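Local structure of regulatory protein of LacI family (Chloroflexus aggregans, 3BBL) at residues E252-V255 and A256-G260. The protein probably regulates transcription as a LacI-family DNA-binding protein whose periplasmic-binding-protein-like core is expected to sense a small ligand. Sequence-based numbering, arbitrary orientation.
Sequences ELLV and AIVEG
V255 and E259, one turn apart, run alongside each other in the same direction, CG1 of V255 resting 3.7 Å from CD of E259. V255 CG1 stands anti to the backbone N (chi1 171°), which turns this methyl toward the later residue. E259 CG, anti to its own carbonyl carbon (chi1 -56°), lies 3.1 Å from V255 O, and the extended chain carries the carboxylate past V255 CG1. One position back, L254 brings CD1, with CG close behind, against V258 CG2 at a slant (CD1 to CG2 4.0 Å). I257 lays CG1 against L253 O at 3.1 Å, while its CD1 reaches L253 CG at 4.2 Å. Beneath these pairs runs the helical ladder: I257 N bonds that same L253 oxygen, V258 N donates to L254 O at 2.8 Å, and A256 N to E252 O is weak at 3.5 Å. The last rung is E259 N to V255 O. Here helix 243-258 ends in a Schellman motif: G260, whose positive phi (71°) suits a residue without a side chain, donates its N to I257 O, and R261 N reaches A256 O. L253, L254 and V255 suit the face turned to the sheet: L254 and V255 meet I7, L253 and L254 meet V91. I257 and V258 touch loops. E259 OE1 salt-bridges R261, and OE2 bonds the Y39 hydroxyl. With alanine replacing E259, R261 and Y39 would probably lose these partners, and V255 CG1 the chain beside it.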
loop_
_atom_site.group_PDB
_atom_site.type_symbol
_atom_site.label_atom_id
_atom_site.label_comp_id
_atom_site.label_asym_id
_atom_site.label_seq_id
_atom_site.Cartn_x
_atom_site.Cartn_y
_atom_site.Cartn_z
ATOM N N GLU A 252 14.739 13.987 10.991
ATOM C CA GLU A 252 15.552 15.185 11.075
ATOM C C GLU A 252 15.385 15.938 12.389
ATOM O O GLU A 252 16.350 16.449 12.947
ATOM C CB GLU A 252 15.186 16.088 9.911
ATOM C CG GLU A 252 16.116 17.232 9.659
ATOM C CD GLU A 252 15.795 17.918 8.351
ATOM O OE1 GLU A 252 15.857 17.248 7.294
ATOM O OE2 GLU A 252 15.472 19.123 8.381
ATOM N N LEU A 253 14.157 16.001 12.885
ATOM C CA LEU A 253 13.875 16.707 14.128
ATOM C C LEU A 253 14.272 15.886 15.349
ATOM O O LEU A 253 14.779 16.425 16.328
ATOM C CB LEU A 253 12.385 17.057 14.201
ATOM C CG LEU A 253 11.883 17.776 15.455
ATOM C CD1 LEU A 253 12.649 19.073 15.645
ATOM C CD2 LEU A 253 10.390 18.058 15.319
ATOM N N LEU A 254 14.039 14.581 15.289
ATOM C CA LEU A 254 14.371 13.704 16.402
ATOM C C LEU A 254 15.880 13.550 16.555
ATOM O O LEU A 254 16.396 13.511 17.668
ATOM C CB LEU A 254 13.727 12.330 16.209
ATOM C CG LEU A 254 13.979 11.335 17.342
ATOM C CD1 LEU A 254 13.475 11.919 18.659
ATOM C CD2 LEU A 254 13.282 10.022 17.038
ATOM N N VAL A 255 16.587 13.465 15.434
ATOM C CA VAL A 255 18.037 13.326 15.476
ATOM C C VAL A 255 18.651 14.560 16.136
ATOM O O VAL A 255 19.618 14.453 16.887
ATOM C CB VAL A 255 18.638 13.147 14.056
ATOM C CG1 VAL A 255 20.154 13.237 14.114
ATOM C CG2 VAL A 255 18.223 11.796 13.481
ATOM N N ALA A 256 18.081 15.729 15.860
ATOM C CA ALA A 256 18.576 16.965 16.448
ATOM C C ALA A 256 18.324 16.962 17.955
ATOM O O ALA A 256 19.176 17.382 18.731
ATOM C CB ALA A 256 17.892 18.163 15.803
ATOM N N ILE A 257 17.155 16.480 18.365
ATOM C CA ILE A 257 16.808 16.431 19.780
ATOM C C ILE A 257 17.689 15.425 20.505
ATOM O O ILE A 257 18.185 15.687 21.603
ATOM C CB ILE A 257 15.335 16.027 19.983
ATOM C CG1 ILE A 257 14.421 17.078 19.353
ATOM C CG2 ILE A 257 15.031 15.884 21.466
ATOM C CD1 ILE A 257 12.947 16.723 19.415
ATOM N N VAL A 258 17.878 14.268 19.885
ATOM C CA VAL A 258 18.699 13.220 20.467
ATOM C C VAL A 258 20.147 13.673 20.651
ATOM O O VAL A 258 20.800 13.301 21.623
ATOM C CB VAL A 258 18.669 11.941 19.588
ATOM C CG1 VAL A 258 19.780 10.980 20.007
ATOM C CG2 VAL A 258 17.319 11.262 19.716
ATOM N N GLU A 259 20.640 14.487 19.725
ATOM C CA GLU A 259 22.016 14.956 19.788
ATOM C C GLU A 259 22.223 16.270 20.547
ATOM O O GLU A 259 23.230 16.955 20.355
ATOM C CB GLU A 259 22.588 15.052 18.370
ATOM C CG GLU A 259 22.497 13.725 17.622
ATOM C CD GLU A 259 23.167 13.747 16.263
ATOM O OE1 GLU A 259 23.359 14.852 15.710
ATOM O OE2 GLU A 259 23.489 12.655 15.741
ATOM N N GLY A 260 21.265 16.612 21.405
ATOM C CA GLY A 260 21.364 17.815 22.218
ATOM C C GLY A 260 21.238 19.194 21.587
ATOM O O GLY A 260 21.355 20.194 22.295
#